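Carbohydrate kinase (Agrobacterium tumefaciens, PDB 2NWH) probably transfers a phosphate group from ATP to a sugar substrate, acting as a carbohydrate kinase of the pfkB (ribokinase-like) family. Local coordinates at residues M3-V8 against G53-I58; I14-M19 against G32-E37; G63-G68 against R90-Y95; K161-I166 against G181-L186; A237-P242 against P309-L314. All blocks are in the same frame, centred on the assembly; numbering follows the deposited sequence. Where two conformers were deposited one is given.

How the contacts relate
From the N terminus, contact 1 closes the first large loop by pairing strand 5-9 with strand 55-63 in the main sheet. Nested within that loop, contact 2 forms the hairpin of strands 13-20 and 32-39 in the separate four-stranded sheet. The remaining contacts follow in series. Contact 3 ties the start of helix 66-77 to the run into strand 94-99, which neighbours strand 13-20, so that contacts 2 and 3 touch through backbone atoms of I14, R16 and Y95. Contact 4 closes a short beta-alpha-beta unit in the main sheet, its centre about 15 Å from that of contact 1. Contact 5 brings the C-terminal strand 311-313 to the edge of the same sheet.

Contact 1: residues M3-V8 against G53-I58; sequences MKKILV and GFEVRI
I6 and F54 set the apolar end of this strand pair. The isoleucine places CG1 anti to its carbonyl carbon (chi1 -60°) and extends CD1 over one face of the phenyl ring, 4.1 Å from the centroid, a CH-pi contact. F54 CE1 brings the ring edge to M3 O at 3.4 Å, near the ring plane. Further along the same face of the sheet, V8 divides its branches: CG2 meets V56 CG1 at 3.9 Å, while CG1, anti to the backbone N, packs on I58 CD1. Helix 41-51 closes over these residues, with L49 touching I6 and A46 touching V8, and both touching V56. Strands 5-8 and 55-58 are parallel, their axes 19° apart, neighbours in the central sheet of the ribokinase-like alpha/beta fold, and the ladder K4 O, I6 N, I6 O and V8 N binds E55 N, E55 O, R57 N and R57 O. The straightest of these bonds is R57 N to I6 O, 3.0 Å. On the other face, L7 and R57 lie side by side, L7 CD1 resting on R57 CG at 3.6 Å; the extended arginine carries its NE to T83. K5 bends at chi3 and chi4, folding its NZ to 3.1 Å from E55 OE2, a salt bridge whose hydrogen bond is weak. A water links K5 NZ to E55 O, so the lysine tip is held by both carboxylate and backbone of the same residue. K4, bent at chi2, makes a weak hydrogen bond to the carbonyl O of G53, the C-prime residue of the Schellman motif that ends helix 41-51.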
# COMPACT_ATOMS: atom_id res chain seq x y z
N MET A 3 -17.23 9.73 2.28
CA MET A 3 -16.03 9.19 3.03
C MET A 3 -14.88 10.20 3.11
O MET A 3 -14.25 10.53 2.09
CB MET A 3 -15.55 7.86 2.42
CG MET A 3 -16.39 6.63 2.79
SD MET A 3 -18.19 6.81 2.62
CE MET A 3 -18.39 6.90 0.83
N LYS A 4 -14.61 10.71 4.32
CA LYS A 4 -13.62 11.76 4.48
C LYS A 4 -12.44 11.25 5.27
O LYS A 4 -11.33 11.72 5.08
CB LYS A 4 -14.20 12.97 5.23
CG LYS A 4 -13.83 14.28 4.54
CD LYS A 4 -12.37 14.69 4.77
CE LYS A 4 -12.13 16.17 4.53
NZ LYS A 4 -10.66 16.39 4.32
N LYS A 5 -12.69 10.29 6.16
CA LYS A 5 -11.68 9.87 7.13
C LYS A 5 -11.28 8.43 6.91
O LYS A 5 -12.13 7.57 6.82
CB LYS A 5 -12.20 10.06 8.55
CG LYS A 5 -12.30 11.51 9.00
CD LYS A 5 -12.79 11.61 10.47
CE LYS A 5 -11.80 11.06 11.54
NZ LYS A 5 -10.47 11.72 11.64
N ILE A 6 -9.98 8.20 6.74
CA ILE A 6 -9.51 6.86 6.45
C ILE A 6 -8.54 6.49 7.55
O ILE A 6 -7.60 7.26 7.84
CB ILE A 6 -8.78 6.80 5.05
CG1 ILE A 6 -9.73 7.22 3.91
CG2 ILE A 6 -8.11 5.43 4.86
CD1 ILE A 6 -9.04 7.29 2.60
N LEU A 7 -8.74 5.33 8.14
CA LEU A 7 -7.79 4.82 9.13
C LEU A 7 -7.01 3.68 8.53
O LEU A 7 -7.61 2.73 8.00
CB LEU A 7 -8.53 4.33 10.37
CG LEU A 7 -7.67 3.68 11.48
CD1 LEU A 7 -6.88 4.72 12.20
CD2 LEU A 7 -8.59 2.99 12.45
N VAL A 8 -5.68 3.77 8.63
CA VAL A 8 -4.76 2.77 8.10
C VAL A 8 -4.14 1.99 9.24
O VAL A 8 -3.63 2.59 10.21
CB VAL A 8 -3.66 3.43 7.28
CG1 VAL A 8 -2.70 2.36 6.70
CG2 VAL A 8 -4.30 4.23 6.14
N GLY A 53 -6.22 14.36 -0.57
CA GLY A 53 -7.25 15.21 0.06
C GLY A 53 -8.00 14.59 1.24
O GLY A 53 -8.81 15.26 1.88
N PHE A 54 -7.72 13.33 1.55
CA PHE A 54 -8.45 12.68 2.65
C PHE A 54 -7.85 13.02 4.00
O PHE A 54 -6.69 13.37 4.08
CB PHE A 54 -8.48 11.16 2.46
CG PHE A 54 -9.30 10.74 1.26
CD1 PHE A 54 -10.65 10.49 1.41
CD2 PHE A 54 -8.73 10.67 0.01
CE1 PHE A 54 -11.44 10.12 0.30
CE2 PHE A 54 -9.51 10.34 -1.11
CZ PHE A 54 -10.89 10.05 -0.94
N GLU A 55 -8.66 12.88 5.05
CA GLU A 55 -8.16 13.07 6.42
C GLU A 55 -7.69 11.67 6.86
O GLU A 55 -8.49 10.79 7.09
CB GLU A 55 -9.26 13.65 7.33
CG GLU A 55 -8.75 13.81 8.81
CD GLU A 55 -9.69 14.58 9.71
OE1 GLU A 55 -10.64 15.19 9.18
OE2 GLU A 55 -9.49 14.56 10.95
N VAL A 56 -6.38 11.47 6.92
CA VAL A 56 -5.84 10.10 7.10
C VAL A 56 -5.17 9.98 8.45
O VAL A 56 -4.44 10.90 8.86
CB VAL A 56 -4.85 9.67 5.97
CG1 VAL A 56 -4.40 8.17 6.15
CG2 VAL A 56 -5.49 9.90 4.57
N ARG A 57 -5.46 8.86 9.14
CA ARG A 57 -4.78 8.52 10.39
C ARG A 57 -4.16 7.12 10.22
O ARG A 57 -4.72 6.26 9.50
CB ARG A 57 -5.79 8.53 11.56
CG ARG A 57 -5.27 7.92 12.87
CD ARG A 57 -6.36 7.95 13.90
NE ARG A 57 -5.93 7.46 15.22
CZ ARG A 57 -6.75 7.36 16.26
NH1 ARG A 57 -8.03 7.65 16.12
NH2 ARG A 57 -6.30 6.95 17.43
N ILE A 58 -3.00 6.89 10.84
CA ILE A 58 -2.37 5.54 10.78
C ILE A 58 -2.03 5.02 12.19
O ILE A 58 -1.57 5.77 13.05
CB ILE A 58 -1.12 5.47 9.83
CG1 ILE A 58 -0.61 4.00 9.71
CG2 ILE A 58 0.04 6.46 10.29
CD1 ILE A 58 0.36 3.83 8.52
O HOH W 1 -9.80 17.51 1.30
O HOH W 2 -10.07 9.80 14.46
O HOH W 3 -8.67 10.32 10.10

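Contact 2: residues I14-M19 against G32-E37; sequences IDRRGM and GSWMEE
R16 starts with CG anti to the carbonyl carbon (chi1 -59°) and then bends at chi3 (67°), which carries its guanidinium forward along its strand, toward W34. W34, with CG likewise anti to its carbonyl carbon (chi1 -77°), leans its indole toward the neighbouring strand. The two groups consequently stack: R16 NH2 sits 3.4 Å from W34 CG, and R16 CZ is 4.4 Å from the centroid of the W34 six-membered ring, within the cone of a cation-pi contact. The opposite face of the indole lies on G18, whose CA makes a CH-pi contact 3.7 Å from the same centroid. G18 N is also close, 3.2 Å from W34 CZ3, so the ring packs directly on main chain. E36 runs beside R16 and takes NE in a 2.7 Å salt bridge to OE2, through the anti lone pair and in the guanidinium plane. On the other side of the sheet, M35 CE lies along the R17 chain, 3.8 Å from R17 CG. Antiparallel hydrogen-bonded pairs D15-E37, R17-M35 and M19-S33 define the hairpin, probably part of the lid seen over the sugar site in this family. With a carboxylate at its edge and an indole on a face, the R16 guanidinium is fixed in rotation, and its charge is probably partly offset by E36, with the indole adding further stabilisation.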
# COMPACT_ATOMS: atom_id res chain seq x y z
N ILE A 14 11.44 2.28 8.81
CA ILE A 14 12.53 3.10 8.31
C ILE A 14 13.21 2.36 7.14
O ILE A 14 13.49 1.14 7.21
CB ILE A 14 13.51 3.51 9.45
CG1 ILE A 14 14.45 4.66 9.06
CG2 ILE A 14 14.34 2.30 9.97
CD1 ILE A 14 13.71 6.02 8.89
N ASP A 15 13.48 3.10 6.08
CA ASP A 15 14.16 2.57 4.93
C ASP A 15 15.52 3.27 4.87
O ASP A 15 15.58 4.48 4.66
CB ASP A 15 13.35 2.85 3.66
CG ASP A 15 14.02 2.33 2.41
OD1 ASP A 15 15.23 2.59 2.18
OD2 ASP A 15 13.30 1.69 1.62
N ARG A 16 16.57 2.49 5.06
CA ARG A 16 17.94 3.02 5.10
C ARG A 16 18.71 2.42 3.91
O ARG A 16 18.80 1.19 3.75
CB ARG A 16 18.61 2.66 6.45
CG ARG A 16 17.82 3.23 7.68
CD ARG A 16 18.59 3.11 9.02
NE ARG A 16 19.77 3.97 8.99
CZ ARG A 16 21.02 3.53 8.90
NH1 ARG A 16 21.27 2.23 8.85
NH2 ARG A 16 22.04 4.40 8.82
N ARG A 17 19.28 3.30 3.10
CA ARG A 17 19.95 2.89 1.90
C ARG A 17 21.38 3.44 1.94
O ARG A 17 21.59 4.65 2.04
CB ARG A 17 19.16 3.43 0.71
CG ARG A 17 19.55 2.92 -0.69
CD ARG A 17 18.43 3.38 -1.67
NE ARG A 17 18.58 2.86 -3.03
CZ ARG A 17 17.66 2.97 -3.99
NH1 ARG A 17 16.51 3.60 -3.75
NH2 ARG A 17 17.91 2.47 -5.19
N GLY A 18 22.36 2.53 1.92
CA GLY A 18 23.76 2.88 1.94
C GLY A 18 24.36 2.62 0.56
O GLY A 18 24.20 1.53 0.00
N MET A 19 25.01 3.63 -0.02
CA MET A 19 25.57 3.46 -1.33
C MET A 19 27.07 3.59 -1.24
O MET A 19 27.58 4.51 -0.63
CB MET A 19 25.02 4.52 -2.30
CG MET A 19 25.66 4.45 -3.71
SD MET A 19 24.74 5.46 -4.97
CE MET A 19 23.48 4.24 -5.32
N GLY A 32 31.04 4.58 2.21
CA GLY A 32 29.66 4.84 1.80
C GLY A 32 28.98 5.88 2.65
O GLY A 32 29.54 6.39 3.61
N SER A 33 27.74 6.20 2.30
CA SER A 33 26.96 7.14 3.04
C SER A 33 25.52 6.66 3.02
O SER A 33 25.15 5.94 2.11
CB SER A 33 27.06 8.53 2.40
OG SER A 33 26.81 8.48 0.98
N TRP A 34 24.74 7.05 4.03
CA TRP A 34 23.41 6.46 4.31
C TRP A 34 22.33 7.48 3.99
O TRP A 34 22.51 8.67 4.36
CB TRP A 34 23.29 6.09 5.77
CG TRP A 34 24.04 4.85 6.05
CD1 TRP A 34 25.29 4.75 6.59
CD2 TRP A 34 23.62 3.52 5.73
NE1 TRP A 34 25.66 3.44 6.67
CE2 TRP A 34 24.66 2.65 6.15
CE3 TRP A 34 22.45 2.97 5.17
CZ2 TRP A 34 24.59 1.24 5.98
CZ3 TRP A 34 22.37 1.58 5.02
CH2 TRP A 34 23.46 0.73 5.40
N MET A 35 21.31 7.06 3.23
CA MET A 35 20.14 7.89 2.98
C MET A 35 19.03 7.21 3.82
O MET A 35 18.93 5.98 3.82
CB MET A 35 19.80 7.87 1.47
CG MET A 35 20.84 8.59 0.52
SD MET A 35 20.83 8.23 -1.33
CE MET A 35 20.78 6.43 -1.36
N GLU A 36 18.22 7.99 4.55
CA GLU A 36 17.11 7.38 5.33
C GLU A 36 15.77 8.00 4.91
O GLU A 36 15.68 9.20 4.65
CB GLU A 36 17.24 7.61 6.83
CG GLU A 36 18.47 7.17 7.53
CD GLU A 36 18.25 7.22 9.05
OE1 GLU A 36 17.43 8.06 9.52
OE2 GLU A 36 18.89 6.43 9.76
N GLU A 37 14.72 7.20 4.85
CA GLU A 37 13.39 7.77 4.70
C GLU A 37 12.36 6.79 5.21
O GLU A 37 12.66 5.63 5.44
CB GLU A 37 13.07 8.11 3.26
CG GLU A 37 13.15 6.94 2.31
CD GLU A 37 13.01 7.37 0.85
OE1 GLU A 37 13.67 8.36 0.39
OE2 GLU A 37 12.25 6.68 0.17

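Contact 3: residues G63-G68 against R90-Y95; sequences GGDVTG and RRTPSY
G63 begins the contact with its N donating to T92 OG1 at 2.8 Å. Its CA lies so close to R90 O and the peptide after R91 that a side chain pointing this way would collide with them. G64 N follows with a bond to R90 O, in the carbonyl plane, so two successive amides of the turn are taken by the facing loop. D65 is the polar hub of the contact. Its CG occupies the crowded position between the backbone N and the carbonyl carbon (chi1 49°), which aims the carboxylate at T92. There it grips both hydrogen-bond donors of that residue through syn lone pairs: OD1 accepts from T92 OG1 at 2.6 Å, and OD2 from T92 N at 2.8 Å. T92 OG1 gives one hydrogen bond to D65 and takes one from G63 N. R91, bent at chi2 and chi3, lays its guanidinium over OD2, with NE 3.0 Å from D65 OD2. The oxygen lies over the face and the planes are 78° apart, so this salt bridge rests on charge alone. T67 is joined to the loop by water: one molecule connects T67 OG1 with T92 O, and another accepts from both T67 N and R91 NH1. G68 closes the walk, its N making a weak 3.0 Å bond to D65 OD1, while its CA comes to 3.3 Å from T92 OG1. D65 is thus the N-cap of helix 66-77, and the same carboxylate anchors the loop that leads into strand 94-99 of the small sheet.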
# COMPACT_ATOMS: atom_id res chain seq x y z
N GLY A 63 8.70 1.66 17.53
CA GLY A 63 9.67 1.60 18.64
C GLY A 63 9.84 2.89 19.43
O GLY A 63 9.35 3.94 19.03
N GLY A 64 10.58 2.85 20.53
CA GLY A 64 10.83 4.05 21.29
C GLY A 64 12.08 4.80 20.84
O GLY A 64 12.80 5.33 21.68
N ASP A 65 12.35 4.84 19.53
CA ASP A 65 13.64 5.30 19.00
C ASP A 65 13.56 6.50 18.08
O ASP A 65 12.48 6.93 17.63
CB ASP A 65 14.38 4.14 18.29
CG ASP A 65 13.47 3.37 17.29
OD1 ASP A 65 12.38 3.88 16.93
OD2 ASP A 65 13.85 2.27 16.85
N VAL A 66 14.73 7.05 17.74
CA VAL A 66 14.78 8.14 16.80
C VAL A 66 14.33 7.76 15.38
O VAL A 66 13.82 8.61 14.65
CB VAL A 66 16.19 8.83 16.77
CG1 VAL A 66 16.22 9.95 15.72
CG2 VAL A 66 16.54 9.40 18.14
N THR A 67 14.55 6.51 14.96
CA THR A 67 14.08 6.13 13.65
C THR A 67 12.55 6.21 13.61
O THR A 67 11.99 6.57 12.58
CB THR A 67 14.58 4.75 13.20
OG1 THR A 67 14.51 3.86 14.31
CG2 THR A 67 16.06 4.87 12.70
N GLY A 68 11.90 5.90 14.73
CA GLY A 68 10.43 5.94 14.83
C GLY A 68 9.97 7.38 14.69
O GLY A 68 8.91 7.65 14.09
N ARG A 90 11.43 -1.23 22.43
CA ARG A 90 11.76 -1.92 21.17
C ARG A 90 12.21 -0.98 20.07
O ARG A 90 12.10 0.26 20.20
CB ARG A 90 10.58 -2.75 20.66
CG ARG A 90 10.04 -3.86 21.64
CD ARG A 90 10.91 -5.14 21.60
NE ARG A 90 11.15 -5.56 20.20
CZ ARG A 90 10.51 -6.57 19.60
NH1 ARG A 90 9.64 -7.30 20.31
NH2 ARG A 90 10.75 -6.88 18.33
N ARG A 91 12.74 -1.58 19.00
CA ARG A 91 13.18 -0.80 17.83
C ARG A 91 12.11 -0.80 16.74
O ARG A 91 11.45 -1.81 16.53
CB ARG A 91 14.46 -1.41 17.24
CG ARG A 91 15.69 -1.23 18.11
CD ARG A 91 16.11 0.24 18.21
NE ARG A 91 16.43 0.80 16.89
CZ ARG A 91 16.93 2.01 16.66
NH1 ARG A 91 17.19 2.83 17.67
NH2 ARG A 91 17.17 2.40 15.41
N THR A 92 11.99 0.32 16.03
CA THR A 92 11.07 0.46 14.91
C THR A 92 11.53 -0.46 13.76
O THR A 92 12.75 -0.62 13.51
CB THR A 92 11.00 1.98 14.51
OG1 THR A 92 10.46 2.75 15.61
CG2 THR A 92 10.21 2.22 13.23
N PRO A 93 10.60 -1.16 13.10
CA PRO A 93 11.02 -2.03 11.99
C PRO A 93 11.89 -1.26 10.96
O PRO A 93 11.71 -0.06 10.77
CB PRO A 93 9.71 -2.41 11.30
CG PRO A 93 8.65 -2.32 12.43
CD PRO A 93 9.12 -1.23 13.35
N SER A 94 12.78 -1.97 10.29
CA SER A 94 13.73 -1.32 9.35
C SER A 94 14.00 -2.20 8.17
O SER A 94 13.96 -3.43 8.29
CB SER A 94 15.04 -0.97 10.06
OG SER A 94 15.68 -2.15 10.53
N TYR A 95 14.18 -1.58 6.99
CA TYR A 95 14.71 -2.22 5.80
C TYR A 95 16.06 -1.51 5.49
O TYR A 95 16.10 -0.30 5.28
CB TYR A 95 13.69 -2.06 4.63
CG TYR A 95 14.22 -2.55 3.32
CD1 TYR A 95 14.16 -3.91 2.97
CD2 TYR A 95 14.82 -1.66 2.42
CE1 TYR A 95 14.67 -4.39 1.78
CE2 TYR A 95 15.34 -2.12 1.23
CZ TYR A 95 15.25 -3.48 0.91
OH TYR A 95 15.78 -3.88 -0.29
O HOH W 4 14.84 1.32 13.84
O HOH W 5 17.17 5.52 16.26

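Contact 4: residues K161-I166 against G181-L186; sequences KPLAAI and GDIDIL
The D184 carboxylate is the flat group here, its OD2 set against P162, 3.5 Å from P162 CA and nearly as close to P162 CB, so the acid meets carbon. With CG anti to the carbonyl carbon (chi1 -78°) the carboxylate turns toward P162, while the backbone itself sets D184 CB beside L163 O. That carbonyl is doubly engaged. D184 N reaches L163 O at 2.6 Å, nearly along the C=O axis, while I185 N makes a weaker 3.4 Å bond to the same L163 O. Parallel pairing then sets in with A164 opposite I185 and A165 opposite L186, and A165 N binds I185 O at 2.9 Å. These residues close the beta-alpha-beta unit formed by strand 163-166, helix 170-173 and strand 185-189, within the central sheet of the ribokinase-like fold. L163 holds its CG anti to the backbone N, from where CD2 packs obliquely on I183 CG1 at 3.8 Å. The far tip of I183, CD1, reaches A165 CB at 3.8 Å, so this one isoleucine bridges L163 and A165. L186, also with CG anti to its backbone N, turns CD2 back to A165 O at 3.6 Å. On the other face of the sheet, A164 and I185 point to helix 255-266, both touching L262. The acidic end of D182 leads elsewhere, to a salt bridge with R157.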
# COMPACT_ATOMS: atom_id res chain seq x y z
N LYS A 161 -17.84 -0.71 8.51
CA LYS A 161 -16.81 0.09 7.87
C LYS A 161 -16.26 -0.68 6.70
O LYS A 161 -15.90 -1.86 6.85
CB LYS A 161 -15.70 0.46 8.85
CG LYS A 161 -16.18 1.29 10.02
CD LYS A 161 -16.58 2.71 9.63
CE LYS A 161 -17.13 3.45 10.87
NZ LYS A 161 -18.00 4.58 10.41
N PRO A 162 -16.20 -0.04 5.52
CA PRO A 162 -15.52 -0.61 4.36
C PRO A 162 -14.07 -0.95 4.71
O PRO A 162 -13.39 -0.13 5.41
CB PRO A 162 -15.58 0.52 3.32
CG PRO A 162 -16.86 1.26 3.69
CD PRO A 162 -16.82 1.26 5.21
N LEU A 163 -13.59 -2.10 4.25
CA LEU A 163 -12.18 -2.47 4.48
C LEU A 163 -11.45 -2.78 3.18
O LEU A 163 -11.89 -3.66 2.42
CB LEU A 163 -12.07 -3.69 5.42
CG LEU A 163 -10.71 -4.35 5.74
CD1 LEU A 163 -9.78 -3.45 6.52
CD2 LEU A 163 -10.93 -5.66 6.53
N ALA A 164 -10.35 -2.07 2.94
CA ALA A 164 -9.39 -2.37 1.88
C ALA A 164 -8.08 -2.95 2.44
O ALA A 164 -7.74 -2.77 3.61
CB ALA A 164 -9.09 -1.08 1.06
N ALA A 165 -7.33 -3.61 1.58
CA ALA A 165 -6.13 -4.33 1.98
C ALA A 165 -5.10 -4.27 0.87
O ALA A 165 -5.42 -4.34 -0.32
CB ALA A 165 -6.48 -5.77 2.28
N ILE A 166 -3.85 -4.13 1.27
CA ILE A 166 -2.71 -4.22 0.36
C ILE A 166 -1.94 -5.49 0.69
O ILE A 166 -1.56 -5.72 1.85
CB ILE A 166 -1.81 -2.97 0.52
CG1 ILE A 166 -2.50 -1.72 -0.02
CG2 ILE A 166 -0.46 -3.10 -0.22
CD1 ILE A 166 -1.76 -0.46 0.52
N GLY A 181 -13.54 -12.54 3.02
CA GLY A 181 -14.96 -12.23 3.03
C GLY A 181 -15.34 -10.89 3.63
O GLY A 181 -16.48 -10.41 3.39
N ASP A 182 -14.43 -10.30 4.42
CA ASP A 182 -14.64 -8.99 5.06
C ASP A 182 -13.90 -7.82 4.36
O ASP A 182 -14.02 -6.66 4.79
CB ASP A 182 -14.25 -9.06 6.53
CG ASP A 182 -15.23 -9.89 7.36
OD1 ASP A 182 -16.45 -9.65 7.20
OD2 ASP A 182 -14.80 -10.74 8.18
N ILE A 183 -13.15 -8.13 3.31
CA ILE A 183 -12.37 -7.13 2.54
C ILE A 183 -13.14 -6.67 1.28
O ILE A 183 -13.41 -7.46 0.36
CB ILE A 183 -10.96 -7.66 2.18
CG1 ILE A 183 -10.10 -7.73 3.44
CG2 ILE A 183 -10.25 -6.75 1.11
CD1 ILE A 183 -8.83 -8.56 3.32
N ASP A 184 -13.50 -5.40 1.25
CA ASP A 184 -14.19 -4.81 0.13
C ASP A 184 -13.31 -4.69 -1.10
O ASP A 184 -13.78 -4.89 -2.20
CB ASP A 184 -14.77 -3.46 0.52
CG ASP A 184 -16.05 -3.60 1.32
OD1 ASP A 184 -16.47 -4.74 1.60
OD2 ASP A 184 -16.66 -2.55 1.63
N ILE A 185 -12.03 -4.31 -0.91
CA ILE A 185 -11.07 -4.16 -2.03
C ILE A 185 -9.67 -4.62 -1.62
O ILE A 185 -9.07 -4.07 -0.67
CB ILE A 185 -10.93 -2.69 -2.52
CG1 ILE A 185 -12.30 -2.06 -2.80
CG2 ILE A 185 -10.02 -2.65 -3.80
CD1 ILE A 185 -12.34 -0.55 -2.83
N LEU A 186 -9.14 -5.61 -2.32
CA LEU A 186 -7.77 -6.08 -2.08
C LEU A 186 -6.88 -5.71 -3.26
O LEU A 186 -7.19 -6.03 -4.43
CB LEU A 186 -7.73 -7.59 -1.89
CG LEU A 186 -6.61 -8.19 -1.01
CD1 LEU A 186 -6.72 -9.68 -1.10
CD2 LEU A 186 -5.18 -7.78 -1.33

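Contact 5: residues A237-P242 against P309-L314; sequences AILHPP and PQAEML
Strand 311-313 is the outermost strand at one end of the main sheet of the ribokinase-like fold, and here it pairs antiparallel with strand 236-239. I238 and E312 form the hydrogen-bonded pair: E312 N donates to I238 O at 2.8 Å, nearly along the C=O axis. In return I238 N reaches E312 O at 2.9 Å, but from above the carbonyl plane. Two residues on, past the non-hydrogen-bonded pair L239-A311, H240 N binds Q310 O almost straight, N-H...O 171°. A237, L239 and A311 share one face of the sheet with M313, whose SD lies 4.1 Å from A237 CB; helix 271-286 touches L239, A311 and M313 on this side. The opposite face carries I238, its CG2 in the crowded position between the backbone N and the carbonyl carbon, from where it meets L314 CD1 at 3.8 Å. Beyond the strands, P309 CB sits on H240 O at 3.4 Å and the P309 ring also approaches P242, while P309 O bonds R276. The H240 ring lies over Q310 O, while H240 NE2 lies 3.2 Å from E312 CB, approached obliquely.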
# COMPACT_ATOMS: atom_id res chain seq x y z
N ALA A 237 -13.80 -4.45 -14.77
CA ALA A 237 -13.30 -3.59 -15.81
C ALA A 237 -11.84 -3.87 -16.05
O ALA A 237 -11.16 -4.49 -15.23
CB ALA A 237 -13.54 -2.12 -15.47
N ILE A 238 -11.34 -3.43 -17.20
CA ILE A 238 -9.98 -3.72 -17.62
C ILE A 238 -9.40 -2.51 -18.35
O ILE A 238 -10.14 -1.75 -18.97
CB ILE A 238 -9.94 -5.00 -18.49
CG1 ILE A 238 -8.56 -5.62 -18.50
CG2 ILE A 238 -10.51 -4.77 -19.91
CD1 ILE A 238 -8.62 -7.09 -18.27
N LEU A 239 -8.08 -2.35 -18.28
CA LEU A 239 -7.41 -1.28 -19.01
C LEU A 239 -6.95 -1.68 -20.44
O LEU A 239 -6.38 -2.76 -20.65
CB LEU A 239 -6.23 -0.79 -18.17
CG LEU A 239 -5.93 0.70 -17.96
CD1 LEU A 239 -7.08 1.45 -17.29
CD2 LEU A 239 -4.68 0.77 -17.06
N HIS A 240 -7.20 -0.81 -21.41
CA HIS A 240 -6.71 -1.02 -22.78
C HIS A 240 -5.18 -0.85 -22.88
O HIS A 240 -4.57 -0.17 -22.03
CB HIS A 240 -7.42 -0.07 -23.77
CG HIS A 240 -8.90 -0.30 -23.88
ND1 HIS A 240 -9.74 0.57 -24.54
CD2 HIS A 240 -9.69 -1.30 -23.40
CE1 HIS A 240 -10.98 0.11 -24.48
NE2 HIS A 240 -10.97 -1.01 -23.79
N PRO A 241 -4.55 -1.49 -23.90
CA PRO A 241 -3.15 -1.17 -24.18
C PRO A 241 -3.04 0.31 -24.60
O PRO A 241 -3.97 0.81 -25.26
CB PRO A 241 -2.79 -2.09 -25.36
CG PRO A 241 -3.86 -3.15 -25.41
CD PRO A 241 -5.09 -2.53 -24.80
N PRO A 242 -1.94 1.00 -24.21
CA PRO A 242 -1.77 2.42 -24.58
C PRO A 242 -1.71 2.63 -26.09
O PRO A 242 -1.09 1.83 -26.79
CB PRO A 242 -0.40 2.78 -23.97
CG PRO A 242 0.29 1.48 -23.73
CD PRO A 242 -0.81 0.51 -23.40
N PRO A 309 -4.86 5.25 -20.75
CA PRO A 309 -5.74 4.53 -21.67
C PRO A 309 -7.17 4.42 -21.16
O PRO A 309 -7.42 4.47 -19.95
CB PRO A 309 -5.09 3.13 -21.74
CG PRO A 309 -3.64 3.37 -21.40
CD PRO A 309 -3.62 4.52 -20.43
N GLN A 310 -8.12 4.27 -22.08
CA GLN A 310 -9.52 3.99 -21.68
C GLN A 310 -9.70 2.65 -20.94
O GLN A 310 -8.90 1.72 -21.11
CB GLN A 310 -10.46 4.09 -22.88
CG GLN A 310 -10.98 5.50 -23.10
CD GLN A 310 -11.51 6.14 -21.81
OE1 GLN A 310 -12.11 5.47 -20.95
NE2 GLN A 310 -11.29 7.45 -21.67
N ALA A 311 -10.75 2.57 -20.11
CA ALA A 311 -11.08 1.36 -19.38
C ALA A 311 -12.33 0.76 -20.00
O ALA A 311 -13.15 1.49 -20.57
CB ALA A 311 -11.30 1.63 -17.87
N GLU A 312 -12.45 -0.56 -19.92
CA GLU A 312 -13.57 -1.29 -20.53
C GLU A 312 -14.28 -2.13 -19.47
O GLU A 312 -13.66 -3.02 -18.90
CB GLU A 312 -13.05 -2.18 -21.67
CG GLU A 312 -14.11 -3.10 -22.33
CD GLU A 312 -13.64 -3.78 -23.63
OE1 GLU A 312 -12.58 -4.46 -23.64
OE2 GLU A 312 -14.36 -3.66 -24.64
N MET A 313 -15.55 -1.83 -19.19
CA MET A 313 -16.39 -2.71 -18.37
C MET A 313 -16.57 -4.04 -19.11
O MET A 313 -16.61 -4.06 -20.34
CB MET A 313 -17.77 -2.10 -18.07
CG MET A 313 -17.86 -1.21 -16.82
SD MET A 313 -17.65 -2.00 -15.20
CE MET A 313 -17.82 -0.53 -14.19
N LEU A 314 -16.67 -5.13 -18.35
CA LEU A 314 -16.82 -6.46 -18.92
C LEU A 314 -17.95 -7.23 -18.24
O LEU A 314 -18.83 -7.82 -18.90
CB LEU A 314 -15.49 -7.24 -18.80
CG LEU A 314 -14.26 -6.70 -19.54
CD1 LEU A 314 -13.03 -7.53 -19.19
CD2 LEU A 314 -14.46 -6.63 -21.08